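Hypothetical protein PurS (PDB 2DGB) is a small protein of the PurS family whose two copies join their antiparallel sheets in a dimer. Local coordinates at residues P2-I10 and K42-L53. Sequence-based numbering, arbitrary orientation.
Sequences PRYQATLLI and KVLEIVFPAENL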
loop_
_atom_site.group_PDB
_atom_site.type_symbol
_atom_site.label_atom_id
_atom_site.label_comp_id
_atom_site.label_asym_id
_atom_site.label_seq_id
_atom_site.Cartn_x
_atom_site.Cartn_y
_atom_site.Cartn_z
ATOM N N PRO A 2 7.322 0.092 -23.863
ATOM C CA PRO A 2 6.061 0.815 -23.577
ATOM C C PRO A 2 6.026 1.311 -22.132
ATOM O O PRO A 2 7.036 1.267 -21.439
ATOM C CB PRO A 2 4.921 -0.155 -23.858
ATOM C CG PRO A 2 5.605 -1.491 -23.650
ATOM C CD PRO A 2 7.028 -1.311 -24.202
ATOM N N ARG A 3 4.866 1.788 -21.688
ATOM C CA ARG A 3 4.720 2.298 -20.326
ATOM C C ARG A 3 3.981 1.319 -19.414
ATOM O O ARG A 3 3.081 0.606 -19.857
ATOM C CB ARG A 3 3.973 3.636 -20.335
ATOM C CG ARG A 3 4.752 4.812 -20.894
ATOM C CD ARG A 3 4.052 6.100 -20.487
ATOM N NE ARG A 3 2.622 5.953 -20.689
ATOM C CZ ARG A 3 1.685 6.546 -19.964
ATOM N NH1 ARG A 3 2.012 7.354 -18.967
ATOM N NH2 ARG A 3 0.412 6.298 -20.227
ATOM N N TYR A 4 4.353 1.312 -18.134
ATOM C CA TYR A 4 3.748 0.413 -17.149
ATOM C C TYR A 4 3.505 1.103 -15.807
ATOM O O TYR A 4 4.125 2.115 -15.490
ATOM C CB TYR A 4 4.671 -0.787 -16.899
ATOM C CG TYR A 4 5.049 -1.554 -18.146
ATOM C CD1 TYR A 4 4.329 -2.677 -18.542
ATOM C CD2 TYR A 4 6.103 -1.127 -18.955
ATOM C CE1 TYR A 4 4.645 -3.360 -19.719
ATOM C CE2 TYR A 4 6.424 -1.795 -20.130
ATOM C CZ TYR A 4 5.691 -2.908 -20.507
ATOM O OH TYR A 4 5.990 -3.552 -21.687
ATOM N N GLN A 5 2.599 0.548 -15.018
ATOM C CA GLN A 5 2.343 1.091 -13.699
ATOM C C GLN A 5 2.454 -0.069 -12.728
ATOM O O GLN A 5 1.771 -1.083 -12.867
ATOM C CB GLN A 5 0.955 1.723 -13.583
ATOM C CG GLN A 5 0.735 2.363 -12.210
ATOM C CD GLN A 5 -0.690 2.824 -11.988
ATOM O OE1 GLN A 5 -1.253 3.553 -12.800
ATOM N NE2 GLN A 5 -1.280 2.405 -10.874
ATOM N N ALA A 6 3.340 0.082 -11.755
ATOM C CA ALA A 6 3.558 -0.950 -10.758
ATOM C C ALA A 6 3.011 -0.485 -9.420
ATOM O O ALA A 6 3.176 0.678 -9.043
ATOM C CB ALA A 6 5.049 -1.247 -10.638
ATOM N N THR A 7 2.331 -1.389 -8.725
ATOM C CA THR A 7 1.794 -1.095 -7.403
ATOM C C THR A 7 2.705 -1.829 -6.422
ATOM O O THR A 7 2.611 -3.050 -6.258
ATOM C CB THR A 7 0.354 -1.609 -7.237
ATOM O OG1 THR A 7 -0.494 -0.978 -8.203
ATOM C CG2 THR A 7 -0.167 -1.275 -5.836
ATOM N N LEU A 8 3.601 -1.077 -5.793
ATOM C CA LEU A 8 4.555 -1.636 -4.843
ATOM C C LEU A 8 4.209 -1.338 -3.397
ATOM O O LEU A 8 4.019 -0.183 -3.014
ATOM C CB LEU A 8 5.959 -1.095 -5.119
ATOM C CG LEU A 8 6.814 -1.731 -6.215
ATOM C CD1 LEU A 8 7.867 -0.736 -6.672
ATOM C CD2 LEU A 8 7.466 -3.004 -5.694
ATOM N N LEU A 9 4.141 -2.389 -2.592
ATOM C CA LEU A 9 3.861 -2.230 -1.176
ATOM C C LEU A 9 5.199 -2.354 -0.448
ATOM O O LEU A 9 5.985 -3.254 -0.740
ATOM C CB LEU A 9 2.913 -3.326 -0.691
ATOM C CG LEU A 9 1.552 -3.428 -1.380
ATOM C CD1 LEU A 9 0.748 -4.535 -0.720
ATOM C CD2 LEU A 9 0.812 -2.096 -1.283
ATOM N N ILE A 10 5.467 -1.435 0.473
ATOM C CA ILE A 10 6.699 -1.482 1.252
ATOM C C ILE A 10 6.256 -1.474 2.705
ATOM O O ILE A 10 5.754 -0.472 3.222
ATOM C CB ILE A 10 7.617 -0.274 0.932
ATOM C CG1 ILE A 10 8.059 -0.347 -0.542
ATOM C CG2 ILE A 10 8.832 -0.290 1.837
ATOM C CD1 ILE A 10 8.930 0.819 -1.005
ATOM N N LYS A 42 3.533 1.725 3.254
ATOM C CA LYS A 42 3.358 2.703 2.200
ATOM C C LYS A 42 3.110 1.984 0.881
ATOM O O LYS A 42 3.613 0.882 0.659
ATOM C CB LYS A 42 4.613 3.579 2.088
ATOM C CG LYS A 42 5.788 2.879 1.439
ATOM C CD LYS A 42 7.095 3.659 1.607
ATOM C CE LYS A 42 7.654 3.534 3.024
ATOM N NZ LYS A 42 9.068 4.007 3.118
ATOM N N VAL A 43 2.300 2.591 0.028
ATOM C CA VAL A 43 2.045 2.021 -1.288
ATOM C C VAL A 43 2.560 3.040 -2.295
ATOM O O VAL A 43 2.325 4.249 -2.150
ATOM C CB VAL A 43 0.529 1.739 -1.546
ATOM C CG1 VAL A 43 -0.295 3.015 -1.406
ATOM C CG2 VAL A 43 0.345 1.146 -2.954
ATOM N N LEU A 44 3.290 2.549 -3.290
ATOM C CA LEU A 44 3.852 3.383 -4.346
ATOM C C LEU A 44 3.323 2.947 -5.709
ATOM O O LEU A 44 3.538 1.803 -6.127
ATOM C CB LEU A 44 5.385 3.284 -4.360
ATOM C CG LEU A 44 6.208 4.049 -3.314
ATOM C CD1 LEU A 44 5.711 3.738 -1.924
ATOM C CD2 LEU A 44 7.677 3.672 -3.452
ATOM N N GLU A 45 2.612 3.849 -6.378
ATOM C CA GLU A 45 2.086 3.589 -7.718
ATOM C C GLU A 45 3.130 4.230 -8.618
ATOM O O GLU A 45 3.238 5.457 -8.680
ATOM C CB GLU A 45 0.737 4.279 -7.933
ATOM C CG GLU A 45 -0.379 3.841 -6.988
ATOM C CD GLU A 45 -0.773 2.375 -7.148
ATOM O OE1 GLU A 45 -0.302 1.727 -8.107
ATOM O OE2 GLU A 45 -1.564 1.876 -6.315
ATOM N N ILE A 46 3.902 3.399 -9.306
ATOM C CA ILE A 46 4.967 3.895 -10.157
ATOM C C ILE A 46 4.725 3.682 -11.650
ATOM O O ILE A 46 4.572 2.547 -12.113
ATOM C CB ILE A 46 6.306 3.223 -9.782
ATOM C CG1 ILE A 46 6.529 3.313 -8.269
ATOM C CG2 ILE A 46 7.451 3.875 -10.548
ATOM C CD1 ILE A 46 7.853 2.733 -7.806
ATOM N N VAL A 47 4.686 4.786 -12.389
ATOM C CA VAL A 47 4.521 4.747 -13.840
ATOM C C VAL A 47 5.940 4.895 -14.378
ATOM O O VAL A 47 6.646 5.863 -14.053
ATOM C CB VAL A 47 3.638 5.915 -14.345
ATOM C CG1 VAL A 47 3.572 5.906 -15.870
ATOM C CG2 VAL A 47 2.234 5.793 -13.747
ATOM N N PHE A 48 6.362 3.928 -15.188
ATOM C CA PHE A 48 7.713 3.924 -15.725
ATOM C C PHE A 48 7.778 3.147 -17.041
ATOM O O PHE A 48 6.889 2.352 -17.339
ATOM C CB PHE A 48 8.642 3.269 -14.709
ATOM C CG PHE A 48 8.366 1.805 -14.504
ATOM C CD1 PHE A 48 9.180 0.842 -15.094
ATOM C CD2 PHE A 48 7.274 1.388 -13.748
ATOM C CE1 PHE A 48 8.911 -0.519 -14.936
ATOM C CE2 PHE A 48 6.992 0.026 -13.584
ATOM C CZ PHE A 48 7.815 -0.927 -14.180
ATOM N N PRO A 49 8.855 3.343 -17.824
ATOM C CA PRO A 49 9.053 2.670 -19.114
ATOM C C PRO A 49 9.834 1.362 -19.032
ATOM O O PRO A 49 10.637 1.157 -18.115
ATOM C CB PRO A 49 9.817 3.714 -19.912
ATOM C CG PRO A 49 10.763 4.229 -18.878
ATOM C CD PRO A 49 9.858 4.412 -17.651
ATOM N N ALA A 50 9.604 0.489 -20.011
ATOM C CA ALA A 50 10.296 -0.798 -20.081
ATOM C C ALA A 50 10.121 -1.396 -21.477
ATOM O O ALA A 50 9.137 -1.116 -22.158
ATOM C CB ALA A 50 9.746 -1.756 -19.021
ATOM N N GLU A 51 11.073 -2.224 -21.892
ATOM C CA GLU A 51 11.032 -2.849 -23.213
ATOM C C GLU A 51 9.838 -3.777 -23.381
ATOM O O GLU A 51 9.221 -3.831 -24.451
ATOM C CB GLU A 51 12.323 -3.635 -23.453
ATOM C CG GLU A 51 13.554 -2.774 -23.712
ATOM C CD GLU A 51 13.603 -2.247 -25.139
ATOM O OE1 GLU A 51 13.273 -3.019 -26.070
ATOM O OE2 GLU A 51 13.984 -1.072 -25.332
ATOM N N ASN A 52 9.517 -4.507 -22.321
ATOM C CA ASN A 52 8.401 -5.440 -22.351
ATOM C C ASN A 52 7.928 -5.734 -20.937
ATOM O O ASN A 52 8.506 -5.244 -19.969
ATOM C CB ASN A 52 8.824 -6.737 -23.036
ATOM C CG ASN A 52 10.058 -7.353 -22.400
ATOM O OD1 ASN A 52 10.037 -7.763 -21.236
ATOM N ND2 ASN A 52 11.143 -7.414 -23.163
ATOM N N LEU A 53 6.881 -6.542 -20.826
ATOM C CA LEU A 53 6.322 -6.890 -19.527
ATOM C C LEU A 53 7.322 -7.590 -18.621
ATOM O O LEU A 53 7.361 -7.329 -17.418
ATOM C CB LEU A 53 5.089 -7.778 -19.700
ATOM C CG LEU A 53 4.301 -8.034 -18.413
ATOM C CD1 LEU A 53 3.707 -6.727 -17.919
ATOM C CD2 LEU A 53 3.196 -9.054 -18.674
#
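Tyr4 and Phe48, Ala6 and Ile46, Leu8 and Leu44, and Ile10 and Lys42 each exchange two backbone hydrogen bonds, evidence of an unbroken antiparallel ladder; the strand segments 3-10 and 42-49 run 161° apart. Ala50 N extends it to Pro2 O (3.0 Å).

Polar side-chain contact centres on Glu45 OE1, which accepts two bonds. Thr7 OG1 donates to its syn lone pair at 2.7 Å, whereas Gln5 NE2 approaches from above the carboxylate plane at 3.0 Å. A bend at chi2 (-64°) turns the Glu45 carboxylate across to the neighbouring strand, between Gln5 and Thr7, and the two bonds should restrict its rotation.

Apolar contacts line the face bearing Tyr4, Ala6 and Leu8. Phe48 takes Tyr4 CB over one ring face and Ala6 at its edge, where Phe48 CE2 lies 3.8 Å from Ala6 CB; Leu8 CD1 meets Ile46 CD1 at 3.6 Å. The Tyr4 ring reaches beyond Pro49, the last residue of strand 37-49, CE2 lying 3.5 Å from Ala50 CB and CE1 3.9 Å from Leu53 CD1.

Helix 53-67 packs here through Tyr4, Leu44 and Phe48. Strand 3-12 is central, flanked by 73-83 and 37-49; the latter pairs antiparallel with a second-subunit strand, so the sheet crosses the dimer.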